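PDB 5GN1: ATP-dependent helicase FUN30 from Saccharomyces cerevisiae S288c, which uses ATP hydrolysis to remodel nucleosomes, acting in heterochromatin organization and promoting DNA end resection at double-strand breaks. Local coordinates for residues Tyr55-Ala60 with Ile310-Ile315; Ala106-Ser111 with Phe208-Gln213; Ala110-Leu115 with Ser184-Ala189; Thr156-His161 with Leu215-Met220. All coordinates share one frame; numbering follows the deposited sequence.

Contact 1: Tyr55-Ala60 with Ile310-Ile315; sequences YCELNA and ITKDSI
Y55 and C56 pair with I310 and T311 as successive rungs of a parallel ladder at one border of the RecA-like sheet, strand 49-56 being an outermost strand and strand 304-311 its neighbour. C56 sets the register: its N donates to I310 O (2.8 Å) and its O accepts from K312 N (2.7 Å), so one residue bonds to both residues flanking its partner T311, as parallel pairing requires. The second bond is nearly straight, 171° at the hydrogen. Past it the two chains diverge, and a water continues the link by accepting from L58 N and donating to K312 O and E57 OE2. On the face that carries Y55 and I310, these two side chains lie side by side, Y55 CE1 3.6 Å from I310 CG2. K312 crosses the tyrosine at about a right angle, with its CG 3.7 Å from Y55 CD1; a lysine suits this exposed place because its methylenes can lie against a ring while NZ stays at a distance, 4.9 Å from the oppositely charged E57 OE1. On the other face T311 is two-sided. Its chi1 of -68° sets OG1 beside the backbone N, where S111 O receives it, and the methyl CG2 lies 3.6 Å from L58 CG, a match for a buried leucine. S314 OG reaches T311 O (2.7 Å) from above the carbonyl plane and also caps E316 N. The strand pair is covered on both faces: C56 and T311 rest on K186 of helix 185-200, whereas I310 packs against E317 and H320 of helix 315-322.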
loop_
_atom_site.group_PDB
_atom_site.type_symbol
_atom_site.label_atom_id
_atom_site.label_comp_id
_atom_site.label_asym_id
_atom_site.label_seq_id
_atom_site.Cartn_x
_atom_site.Cartn_y
_atom_site.Cartn_z
ATOM N N TYR A 55 0.842 -8.292 14.504
ATOM C CA TYR A 55 -0.421 -7.575 14.468
ATOM C C TYR A 55 -0.209 -6.082 14.686
ATOM O O TYR A 55 0.683 -5.661 15.425
ATOM C CB TYR A 55 -1.399 -8.154 15.498
ATOM C CG TYR A 55 -1.995 -9.478 15.040
ATOM C CD1 TYR A 55 -2.901 -9.517 13.989
ATOM C CD2 TYR A 55 -1.647 -10.686 15.651
ATOM C CE1 TYR A 55 -3.447 -10.705 13.546
ATOM C CE2 TYR A 55 -2.198 -11.894 15.219
ATOM C CZ TYR A 55 -3.107 -11.892 14.165
ATOM O OH TYR A 55 -3.676 -13.068 13.706
ATOM N N CYS A 56 -1.025 -5.288 13.994
ATOM C CA CYS A 56 -0.983 -3.834 14.013
ATOM C C CYS A 56 -2.376 -3.341 14.376
ATOM O O CYS A 56 -3.367 -4.043 14.167
ATOM C CB CYS A 56 -0.548 -3.244 12.626
ATOM S SG CYS A 56 0.837 -4.140 11.870
ATOM N N GLU A 57 -2.480 -2.127 14.832
ATOM C CA GLU A 57 -3.776 -1.585 15.101
ATOM C C GLU A 57 -4.054 -0.438 14.156
ATOM O O GLU A 57 -3.171 0.163 13.647
ATOM C CB GLU A 57 -3.803 -0.982 16.488
ATOM C CG GLU A 57 -3.790 -1.907 17.703
ATOM C CD GLU A 57 -5.038 -2.782 17.871
ATOM O OE1 GLU A 57 -4.876 -3.938 18.170
ATOM O OE2 GLU A 57 -6.161 -2.330 17.711
ATOM N N LEU A 58 -5.313 -0.162 13.954
ATOM C CA LEU A 58 -5.749 1.047 13.271
ATOM C C LEU A 58 -5.530 2.248 14.183
ATOM O O LEU A 58 -6.102 2.311 15.275
ATOM C CB LEU A 58 -7.229 0.936 12.898
ATOM C CG LEU A 58 -7.704 -0.142 11.914
ATOM C CD1 LEU A 58 -9.219 -0.337 11.996
ATOM C CD2 LEU A 58 -7.303 0.256 10.490
ATOM N N ASN A 59 -4.726 3.215 13.758
ATOM C CA ASN A 59 -4.637 4.411 14.578
ATOM C C ASN A 59 -5.936 5.221 14.437
ATOM O O ASN A 59 -6.905 4.795 13.794
ATOM C CB ASN A 59 -3.357 5.190 14.256
ATOM C CG ASN A 59 -3.409 5.977 12.930
ATOM O OD1 ASN A 59 -4.420 6.035 12.228
ATOM N ND2 ASN A 59 -2.276 6.576 12.587
ATOM N N ALA A 60 -5.983 6.380 15.093
ATOM C CA ALA A 60 -7.225 7.152 15.136
ATOM C C ALA A 60 -7.657 7.598 13.742
ATOM O O ALA A 60 -8.833 7.468 13.373
ATOM C CB ALA A 60 -7.059 8.361 16.054
ATOM N N ILE A 310 -0.307 -7.475 9.876
ATOM C CA ILE A 310 -1.748 -7.683 9.800
ATOM C C ILE A 310 -2.423 -6.715 10.757
ATOM O O ILE A 310 -2.173 -6.760 11.969
ATOM C CB ILE A 310 -2.144 -9.128 10.137
ATOM C CG1 ILE A 310 -1.597 -10.071 9.072
ATOM C CG2 ILE A 310 -3.675 -9.253 10.249
ATOM C CD1 ILE A 310 -2.184 -11.474 9.105
ATOM N N THR A 311 -3.270 -5.836 10.218
ATOM C CA THR A 311 -4.036 -4.925 11.052
ATOM C C THR A 311 -5.201 -5.672 11.699
ATOM O O THR A 311 -6.012 -6.307 11.010
ATOM C CB THR A 311 -4.530 -3.736 10.239
ATOM O OG1 THR A 311 -3.399 -2.928 9.858
ATOM C CG2 THR A 311 -5.487 -2.896 11.081
ATOM N N LYS A 312 -5.259 -5.611 13.027
ATOM C CA LYS A 312 -6.318 -6.263 13.785
ATOM C C LYS A 312 -7.631 -5.508 13.618
ATOM O O LYS A 312 -7.648 -4.285 13.444
ATOM C CB LYS A 312 -5.958 -6.319 15.271
ATOM C CG LYS A 312 -5.608 -7.700 15.806
ATOM C CD LYS A 312 -5.148 -7.589 17.266
ATOM C CE LYS A 312 -5.398 -8.871 18.040
ATOM N NZ LYS A 312 -5.209 -8.660 19.508
ATOM N N ASP A 313 -8.739 -6.252 13.692
ATOM C CA ASP A 313 -10.081 -5.669 13.574
ATOM C C ASP A 313 -10.264 -5.047 12.189
ATOM O O ASP A 313 -10.818 -3.957 12.039
ATOM C CB ASP A 313 -10.330 -4.648 14.690
ATOM C CG ASP A 313 -11.802 -4.206 14.801
ATOM O OD1 ASP A 313 -12.719 -4.964 14.390
ATOM O OD2 ASP A 313 -12.028 -3.081 15.314
ATOM N N SER A 314 -9.757 -5.736 11.168
ATOM C CA SER A 314 -9.770 -5.218 9.812
ATOM C C SER A 314 -9.953 -6.372 8.843
ATOM O O SER A 314 -9.779 -7.544 9.189
ATOM C CB SER A 314 -8.480 -4.461 9.479
ATOM O OG SER A 314 -7.520 -5.351 8.933
ATOM N N ILE A 315 -10.266 -6.008 7.599
ATOM C CA ILE A 315 -10.424 -6.968 6.516
ATOM C C ILE A 315 -9.186 -7.838 6.320
ATOM O O ILE A 315 -9.282 -8.936 5.764
ATOM C CB ILE A 315 -10.771 -6.197 5.232
ATOM C CG1 ILE A 315 -11.126 -7.159 4.100
ATOM C CG2 ILE A 315 -9.624 -5.273 4.859
ATOM C CD1 ILE A 315 -11.749 -6.470 2.915
HETATM O O HOH W 1 -7.192 -2.090 14.991
#

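Contact 2: Ala106-Ser111 with Phe208-Gln213; sequences ALRKAS and FSLFTQ
K109 NZ and Q213 NE2 both donate to one water, at 2.7 Å and 3.0 Å respectively, which joins two long polar side chains, both partly exposed, across the contact. Nearer its backbone than the bridged NZ, the lysine behaves as a hydrocarbon: K109 CE lies 4.0 Å from F211 CE2. The extended lysine chain carries the charge past the ring to the water. R108 approaches the same phenylalanine, with F211 CZ over one face of the guanidinium, 3.8 Å above its plane and toward its rim. The two planes are 68° apart, so this is no flat stack. L210 CD1 sits at the edge of the guanidinium. Segment 208-213 is the turn from strand 205-209 into helix 212-224 in the RecA-like fold, and its sequence is consistent with helicase motif IV. An ST turn shapes it: F211 N donates to S209 OG (3.0 Å, 163° at the hydrogen), an oxygen that also bonds D280. An alanine at F211 would probably open a gap between helix 100-110 and this turn, depriving R108 of the ring at its face and K109 CE of its apolar neighbour. The ring also touches L112.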
loop_
_atom_site.group_PDB
_atom_site.type_symbol
_atom_site.label_atom_id
_atom_site.label_comp_id
_atom_site.label_asym_id
_atom_site.label_seq_id
_atom_site.Cartn_x
_atom_site.Cartn_y
_atom_site.Cartn_z
ATOM N N ALA A 106 -10.993 -0.357 -0.818
ATOM C CA ALA A 106 -10.870 0.773 0.093
ATOM C C ALA A 106 -10.593 0.311 1.523
ATOM O O ALA A 106 -9.801 0.938 2.236
ATOM C CB ALA A 106 -12.139 1.625 0.036
ATOM N N LEU A 107 -11.241 -0.774 1.969
ATOM C CA LEU A 107 -10.958 -1.287 3.311
ATOM C C LEU A 107 -9.514 -1.763 3.417
ATOM O O LEU A 107 -8.858 -1.552 4.445
ATOM C CB LEU A 107 -11.914 -2.425 3.678
ATOM C CG LEU A 107 -13.413 -2.105 3.799
ATOM C CD1 LEU A 107 -14.208 -3.381 3.979
ATOM C CD2 LEU A 107 -13.694 -1.131 4.927
ATOM N N ARG A 108 -9.013 -2.429 2.374
ATOM C CA ARG A 108 -7.620 -2.871 2.380
ATOM C C ARG A 108 -6.674 -1.685 2.525
ATOM O O ARG A 108 -5.757 -1.708 3.350
ATOM C CB ARG A 108 -7.323 -3.676 1.110
ATOM C CG ARG A 108 -8.093 -4.999 1.064
ATOM C CD ARG A 108 -7.840 -5.786 -0.221
ATOM N NE ARG A 108 -6.422 -6.072 -0.420
ATOM C CZ ARG A 108 -5.912 -6.533 -1.559
ATOM N NH1 ARG A 108 -6.706 -6.768 -2.593
ATOM N NH2 ARG A 108 -4.605 -6.745 -1.673
ATOM N N LYS A 109 -6.894 -0.629 1.733
ATOM C CA LYS A 109 -6.038 0.552 1.806
ATOM C C LYS A 109 -6.122 1.238 3.163
ATOM O O LYS A 109 -5.114 1.728 3.685
ATOM C CB LYS A 109 -6.414 1.528 0.686
ATOM C CG LYS A 109 -6.033 1.014 -0.683
ATOM C CD LYS A 109 -6.600 1.911 -1.783
ATOM C CE LYS A 109 -5.975 1.566 -3.127
ATOM N NZ LYS A 109 -6.585 2.404 -4.197
ATOM N N ALA A 110 -7.320 1.312 3.746
ATOM C CA ALA A 110 -7.447 1.953 5.052
ATOM C C ALA A 110 -6.707 1.169 6.138
ATOM O O ALA A 110 -6.191 1.765 7.086
ATOM C CB ALA A 110 -8.933 2.125 5.411
ATOM N N SER A 111 -6.629 -0.155 6.006
ATOM C CA SER A 111 -5.811 -0.958 6.912
ATOM C C SER A 111 -4.312 -0.674 6.776
ATOM O O SER A 111 -3.540 -1.079 7.652
ATOM C CB SER A 111 -6.047 -2.447 6.650
ATOM O OG SER A 111 -7.429 -2.773 6.635
ATOM N N PHE A 208 8.080 -6.198 0.950
ATOM C CA PHE A 208 7.214 -6.415 -0.207
ATOM C C PHE A 208 5.844 -5.778 0.004
ATOM O O PHE A 208 5.277 -5.865 1.098
ATOM C CB PHE A 208 7.006 -7.911 -0.465
ATOM C CG PHE A 208 8.205 -8.603 -0.994
ATOM C CD1 PHE A 208 8.487 -8.577 -2.345
ATOM C CD2 PHE A 208 9.051 -9.301 -0.138
ATOM C CE1 PHE A 208 9.612 -9.227 -2.844
ATOM C CE2 PHE A 208 10.167 -9.960 -0.626
ATOM C CZ PHE A 208 10.449 -9.925 -1.979
ATOM N N SER A 209 5.291 -5.179 -1.059
ATOM C CA SER A 209 3.915 -4.696 -1.034
ATOM C C SER A 209 3.246 -4.948 -2.375
ATOM O O SER A 209 3.885 -4.881 -3.428
ATOM C CB SER A 209 3.820 -3.191 -0.714
ATOM O OG SER A 209 2.459 -2.777 -0.729
ATOM N N LEU A 210 1.943 -5.223 -2.326
ATOM C CA LEU A 210 1.154 -5.348 -3.544
ATOM C C LEU A 210 0.773 -3.999 -4.129
ATOM O O LEU A 210 0.204 -3.956 -5.226
ATOM C CB LEU A 210 -0.119 -6.167 -3.283
ATOM C CG LEU A 210 0.057 -7.689 -3.325
ATOM C CD1 LEU A 210 -1.199 -8.398 -2.846
ATOM C CD2 LEU A 210 0.421 -8.146 -4.730
ATOM N N PHE A 211 1.086 -2.907 -3.438
ATOM C CA PHE A 211 0.647 -1.567 -3.813
ATOM C C PHE A 211 1.874 -0.711 -4.079
ATOM O O PHE A 211 2.670 -0.469 -3.164
ATOM C CB PHE A 211 -0.196 -0.933 -2.699
ATOM C CG PHE A 211 -1.502 -1.626 -2.440
ATOM C CD1 PHE A 211 -1.591 -2.653 -1.512
ATOM C CD2 PHE A 211 -2.656 -1.232 -3.113
ATOM C CE1 PHE A 211 -2.809 -3.292 -1.269
ATOM C CE2 PHE A 211 -3.878 -1.854 -2.871
ATOM C CZ PHE A 211 -3.955 -2.888 -1.951
ATOM N N THR A 212 2.025 -0.240 -5.320
ATOM C CA THR A 212 3.104 0.707 -5.597
ATOM C C THR A 212 2.920 2.011 -4.836
ATOM O O THR A 212 3.909 2.658 -4.471
ATOM C CB THR A 212 3.214 0.990 -7.099
ATOM O OG1 THR A 212 1.922 1.306 -7.627
ATOM C CG2 THR A 212 3.787 -0.222 -7.827
ATOM N N GLN A 213 1.665 2.407 -4.573
ATOM C CA GLN A 213 1.409 3.595 -3.755
ATOM C C GLN A 213 1.981 3.448 -2.350
ATOM O O GLN A 213 2.434 4.431 -1.743
ATOM C CB GLN A 213 -0.089 3.856 -3.662
ATOM C CG GLN A 213 -0.785 4.298 -4.931
ATOM C CD GLN A 213 -2.298 4.320 -4.733
ATOM O OE1 GLN A 213 -2.929 3.274 -4.543
ATOM N NE2 GLN A 213 -2.878 5.507 -4.760
HETATM O O HOH W 2 -5.384 4.665 -3.333
#

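Contact 3: Ala110-Leu115 with Ser184-Ala189; sequences ASLHPL and SGKIDA
L112 and H113 pass by the N-terminus of helix 185-200, with CA of H113 and CA of S184 5.4 Å apart. S184, the N-cap, has OG anti to the backbone N (chi1 161°), where it donates to L112 O at 2.7 Å and accepts from K186 N at 3.2 Å. A serine suits this place because one hydroxyl can both donate and accept. Its CB lies over one face of the H113 ring, 3.6 Å from CD2, in a CH-pi contact. The ring is fixed through both nitrogens: ND1 accepts from L115 N (3.0 Å), which lies in the ring plane, and NE2 bonds W181 O, consistent with a neutral ring protonated on NE2. An alanine at H113 would probably leave L115 N and W181 O without these mates and S184 CB without its aromatic cover. I187 CG1 lies 3.9 Å from H113 CD2. K186 runs past L112, NZ 3.4 Å from CD2, to a salt bridge with E316 and hydrogen bonds to F279 O and L309 O, partners that would probably offset the cost of burying its charge. The serine N-cap is thus tied to a neighbouring loop, at the start of a helix flanking the RecA-like sheet.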
loop_
_atom_site.group_PDB
_atom_site.type_symbol
_atom_site.label_atom_id
_atom_site.label_comp_id
_atom_site.label_asym_id
_atom_site.label_seq_id
_atom_site.Cartn_x
_atom_site.Cartn_y
_atom_site.Cartn_z
ATOM N N ALA A 110 -7.320 1.312 3.746
ATOM C CA ALA A 110 -7.447 1.953 5.052
ATOM C C ALA A 110 -6.707 1.169 6.138
ATOM O O ALA A 110 -6.191 1.765 7.086
ATOM C CB ALA A 110 -8.933 2.125 5.411
ATOM N N SER A 111 -6.629 -0.155 6.006
ATOM C CA SER A 111 -5.811 -0.958 6.912
ATOM C C SER A 111 -4.312 -0.674 6.776
ATOM O O SER A 111 -3.540 -1.079 7.652
ATOM C CB SER A 111 -6.047 -2.447 6.650
ATOM O OG SER A 111 -7.429 -2.773 6.635
ATOM N N LEU A 112 -3.880 -0.028 5.688
ATOM C CA LEU A 112 -2.465 0.210 5.398
ATOM C C LEU A 112 -1.997 1.606 5.782
ATOM O O LEU A 112 -1.005 1.746 6.507
ATOM C CB LEU A 112 -2.187 -0.024 3.905
ATOM C CG LEU A 112 -2.504 -1.440 3.461
ATOM C CD1 LEU A 112 -2.286 -1.638 1.950
ATOM C CD2 LEU A 112 -1.686 -2.424 4.298
ATOM N N HIS A 113 -2.666 2.650 5.277
ATOM C CA HIS A 113 -2.156 4.002 5.448
ATOM C C HIS A 113 -3.185 5.073 5.098
ATOM O O HIS A 113 -3.799 5.020 4.022
ATOM C CB HIS A 113 -0.901 4.202 4.589
ATOM C CG HIS A 113 0.030 5.221 5.149
ATOM N ND1 HIS A 113 -0.297 6.555 5.228
ATOM C CD2 HIS A 113 1.266 5.099 5.689
ATOM C CE1 HIS A 113 0.697 7.216 5.792
ATOM N NE2 HIS A 113 1.654 6.353 6.089
ATOM N N PRO A 114 -3.402 6.051 5.985
ATOM C CA PRO A 114 -4.324 7.160 5.666
ATOM C C PRO A 114 -3.982 7.905 4.399
ATOM O O PRO A 114 -4.892 8.423 3.735
ATOM C CB PRO A 114 -4.192 8.085 6.883
ATOM C CG PRO A 114 -3.827 7.166 8.017
ATOM C CD PRO A 114 -2.984 6.057 7.399
ATOM N N LEU A 115 -2.699 8.012 4.048
ATOM C CA LEU A 115 -2.357 8.827 2.887
ATOM C C LEU A 115 -2.688 8.146 1.574
ATOM O O LEU A 115 -2.360 8.692 0.524
ATOM C CB LEU A 115 -0.869 9.204 2.905
ATOM C CG LEU A 115 -0.425 10.053 4.105
ATOM C CD1 LEU A 115 1.047 10.477 3.953
ATOM C CD2 LEU A 115 -1.344 11.261 4.306
ATOM N N SER A 184 0.653 5.845 10.766
ATOM C CA SER A 184 -0.112 4.654 10.439
ATOM C C SER A 184 0.287 3.568 11.423
ATOM O O SER A 184 1.442 3.501 11.837
ATOM C CB SER A 184 0.153 4.190 9.003
ATOM O OG SER A 184 -0.220 2.838 8.823
ATOM N N GLY A 185 -0.676 2.715 11.790
ATOM C CA GLY A 185 -0.362 1.609 12.683
ATOM C C GLY A 185 0.605 0.611 12.074
ATOM O O GLY A 185 1.395 -0.019 12.785
ATOM N N LYS A 186 0.564 0.441 10.754
ATOM C CA LYS A 186 1.535 -0.457 10.146
ATOM C C LYS A 186 2.930 0.151 10.130
ATOM O O LYS A 186 3.921 -0.589 10.155
ATOM C CB LYS A 186 1.109 -0.848 8.734
ATOM C CG LYS A 186 -0.002 -1.856 8.706
ATOM C CD LYS A 186 0.250 -2.911 7.650
ATOM C CE LYS A 186 -0.892 -3.884 7.659
ATOM N NZ LYS A 186 -0.879 -4.850 6.535
ATOM N N ILE A 187 3.036 1.480 10.086
ATOM C CA ILE A 187 4.363 2.096 10.134
ATOM C C ILE A 187 4.928 2.000 11.541
ATOM O O ILE A 187 6.119 1.729 11.724
ATOM C CB ILE A 187 4.318 3.551 9.627
ATOM C CG1 ILE A 187 3.779 3.597 8.190
ATOM C CG2 ILE A 187 5.713 4.200 9.700
ATOM C CD1 ILE A 187 4.535 2.732 7.177
ATOM N N ASP A 188 4.081 2.204 12.558
ATOM C CA ASP A 188 4.499 1.978 13.940
ATOM C C ASP A 188 5.097 0.588 14.107
ATOM O O ASP A 188 6.194 0.425 14.662
ATOM C CB ASP A 188 3.311 2.161 14.894
ATOM C CG ASP A 188 2.904 3.624 15.057
ATOM O OD1 ASP A 188 3.762 4.517 14.875
ATOM O OD2 ASP A 188 1.724 3.877 15.388
ATOM N N ALA A 189 4.389 -0.431 13.616
ATOM C CA ALA A 189 4.905 -1.791 13.694
ATOM C C ALA A 189 6.187 -1.949 12.882
ATOM O O ALA A 189 7.135 -2.602 13.331
ATOM C CB ALA A 189 3.840 -2.780 13.220
#

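Contact 4: Thr156-His161 with Leu215-Met220; sequences TDFELH and LDILEM
M220 SD touches two aromatic rings at once, lying 3.5 Å from both F158 CE1 and H161 NE2. It is a Met-aromatic contact between helix 157-166 and helix 212-224, the latter belonging to the RecA-like lobe; the axes of the two short segments approach to 10.9 Å and their directions differ by 62°. Large side chains are needed to span this, and F158 supplies the main one. Its CG stands anti to the backbone N (chi1 -167°), and the ring reaches across to the other helix. The sulfur meets this ring at its edge, near the plane, and M220 CG lies in the plane. I217 takes a face instead: its CG1 lies 3.7 Å above the plane, displaced toward the rim, in a CH-pi contact whose nearest ring atom is CG. An aliphatic side chain suits that position, because its CG1 offers hydrogens to the pi cloud without polar demands. H161 and M220 come tip to tip. The bend of the methionine at chi3 (69°) places CE 3.8 Å from H161 NE2, while ND1 of the same ring bonds L176 N. Helix 157-166 begins with a capping box, in which E159 N donates to T156 OG1 and T156 N to E159 OE1. The carboxylate of D216 turns to R231, but its CB lies 3.8 Å from F158 CE2, and its backbone O comes to 3.5 Å from F158 CZ.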
loop_
_atom_site.group_PDB
_atom_site.type_symbol
_atom_site.label_atom_id
_atom_site.label_comp_id
_atom_site.label_asym_id
_atom_site.label_seq_id
_atom_site.Cartn_x
_atom_site.Cartn_y
_atom_site.Cartn_z
ATOM N N THR A 156 -4.980 10.952 -4.214
ATOM C CA THR A 156 -4.801 10.691 -2.791
ATOM C C THR A 156 -3.970 11.800 -2.154
ATOM O O THR A 156 -3.267 12.550 -2.833
ATOM C CB THR A 156 -4.108 9.339 -2.552
ATOM O OG1 THR A 156 -2.723 9.428 -2.948
ATOM C CG2 THR A 156 -4.814 8.190 -3.319
ATOM N N ASP A 157 -4.052 11.889 -0.821
ATOM C CA ASP A 157 -3.216 12.841 -0.109
ATOM C C ASP A 157 -1.748 12.676 -0.482
ATOM O O ASP A 157 -1.044 13.668 -0.690
ATOM C CB ASP A 157 -3.398 12.708 1.409
ATOM C CG ASP A 157 -4.682 13.341 1.901
ATOM O OD1 ASP A 157 -5.290 14.132 1.144
ATOM O OD2 ASP A 157 -5.074 13.055 3.052
ATOM N N PHE A 158 -1.261 11.433 -0.604
ATOM C CA PHE A 158 0.160 11.309 -0.911
ATOM C C PHE A 158 0.458 11.675 -2.357
ATOM O O PHE A 158 1.529 12.219 -2.648
ATOM C CB PHE A 158 0.689 9.912 -0.611
ATOM C CG PHE A 158 2.189 9.857 -0.617
ATOM C CD1 PHE A 158 2.908 10.289 0.486
ATOM C CD2 PHE A 158 2.876 9.466 -1.751
ATOM C CE1 PHE A 158 4.294 10.282 0.471
ATOM C CE2 PHE A 158 4.265 9.448 -1.768
ATOM C CZ PHE A 158 4.968 9.862 -0.660
ATOM N N GLU A 159 -0.452 11.369 -3.287
ATOM C CA GLU A 159 -0.237 11.811 -4.662
ATOM C C GLU A 159 -0.263 13.332 -4.740
ATOM O O GLU A 159 0.511 13.941 -5.491
ATOM C CB GLU A 159 -1.290 11.209 -5.596
ATOM C CG GLU A 159 -1.146 9.708 -5.786
ATOM C CD GLU A 159 -2.412 9.029 -6.292
ATOM O OE1 GLU A 159 -3.496 9.667 -6.344
ATOM O OE2 GLU A 159 -2.296 7.845 -6.666
ATOM N N LEU A 160 -1.143 13.964 -3.968
ATOM C CA LEU A 160 -1.209 15.421 -4.019
ATOM C C LEU A 160 0.038 16.033 -3.401
ATOM O O LEU A 160 0.554 17.037 -3.902
ATOM C CB LEU A 160 -2.483 15.917 -3.333
ATOM C CG LEU A 160 -3.713 15.674 -4.199
ATOM C CD1 LEU A 160 -4.991 15.612 -3.381
ATOM C CD2 LEU A 160 -3.813 16.726 -5.306
ATOM N N HIS A 161 0.554 15.414 -2.334
ATOM C CA HIS A 161 1.852 15.799 -1.801
ATOM C C HIS A 161 2.939 15.721 -2.872
ATOM O O HIS A 161 3.744 16.650 -3.022
ATOM C CB HIS A 161 2.223 14.923 -0.610
ATOM C CG HIS A 161 3.638 15.117 -0.168
ATOM N ND1 HIS A 161 4.077 16.292 0.405
ATOM C CD2 HIS A 161 4.726 14.316 -0.270
ATOM C CE1 HIS A 161 5.367 16.193 0.671
ATOM N NE2 HIS A 161 5.786 15.006 0.266
ATOM N N LEU A 215 4.673 1.580 -1.680
ATOM C CA LEU A 215 6.119 1.732 -1.873
ATOM C C LEU A 215 6.532 3.206 -1.921
ATOM O O LEU A 215 7.553 3.599 -1.334
ATOM C CB LEU A 215 6.560 1.013 -3.152
ATOM C CG LEU A 215 6.405 -0.518 -3.100
ATOM C CD1 LEU A 215 6.869 -1.175 -4.373
ATOM C CD2 LEU A 215 7.173 -1.098 -1.899
ATOM N N ASP A 216 5.750 4.037 -2.615
ATOM C CA ASP A 216 6.018 5.474 -2.639
ATOM C C ASP A 216 5.999 6.064 -1.235
ATOM O O ASP A 216 6.857 6.884 -0.877
ATOM C CB ASP A 216 4.986 6.188 -3.529
ATOM C CG ASP A 216 4.984 5.686 -4.981
ATOM O OD1 ASP A 216 5.993 5.100 -5.431
ATOM O OD2 ASP A 216 3.971 5.901 -5.691
ATOM N N ILE A 217 5.017 5.678 -0.424
ATOM C CA ILE A 217 4.951 6.225 0.928
ATOM C C ILE A 217 6.143 5.754 1.742
ATOM O O ILE A 217 6.721 6.517 2.529
ATOM C CB ILE A 217 3.631 5.834 1.612
ATOM C CG1 ILE A 217 2.446 6.483 0.900
ATOM C CG2 ILE A 217 3.663 6.264 3.066
ATOM C CD1 ILE A 217 1.088 5.907 1.337
ATOM N N LEU A 218 6.510 4.481 1.585
ATOM C CA LEU A 218 7.611 3.921 2.365
ATOM C C LEU A 218 8.918 4.630 2.075
ATOM O O LEU A 218 9.785 4.697 2.950
ATOM C CB LEU A 218 7.752 2.421 2.086
ATOM C CG LEU A 218 6.742 1.483 2.734
ATOM C CD1 LEU A 218 6.987 0.037 2.305
ATOM C CD2 LEU A 218 6.804 1.610 4.253
ATOM N N GLU A 219 9.083 5.175 0.866
ATOM C CA GLU A 219 10.324 5.882 0.569
ATOM C C GLU A 219 10.508 7.072 1.511
ATOM O O GLU A 219 11.614 7.317 2.006
ATOM C CB GLU A 219 10.344 6.313 -0.899
ATOM C CG GLU A 219 10.449 5.139 -1.883
ATOM C CD GLU A 219 10.768 5.618 -3.301
ATOM O OE1 GLU A 219 11.116 6.799 -3.449
ATOM O OE2 GLU A 219 10.672 4.833 -4.265
ATOM N N MET A 220 9.423 7.794 1.815
ATOM C CA MET A 220 9.538 8.908 2.755
ATOM C C MET A 220 9.714 8.416 4.183
ATOM O O MET A 220 10.478 9.011 4.953
ATOM C CB MET A 220 8.321 9.825 2.655
ATOM C CG MET A 220 8.186 10.495 1.307
ATOM S SD MET A 220 7.147 11.963 1.452
ATOM C CE MET A 220 8.224 13.023 2.418
#

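Overall arrangement
Contacts 1, 2 and 3 gather round S111: contacts 2 and 3 share A110 and S111, and S111 O bonds T311 OG1 of contact 1. The centres of contacts 1 and 3 are about 8 Å apart, those of 2 and 3 about 9 Å. Contact 4 lies farther out, about 20 Å from contact 1, yet shares helix 212-224 with contact 2 and meets contact 3 where L115 O approaches F158 N. Along the chain, contact 1 joins the earliest and latest segments; the other three fall between them. Segment 55-60 lies on a strand of the parallel sheet, and 106-115 and 156-161 pack against later elements of the RecA-like lobe, within the ATPase-C part of the protein.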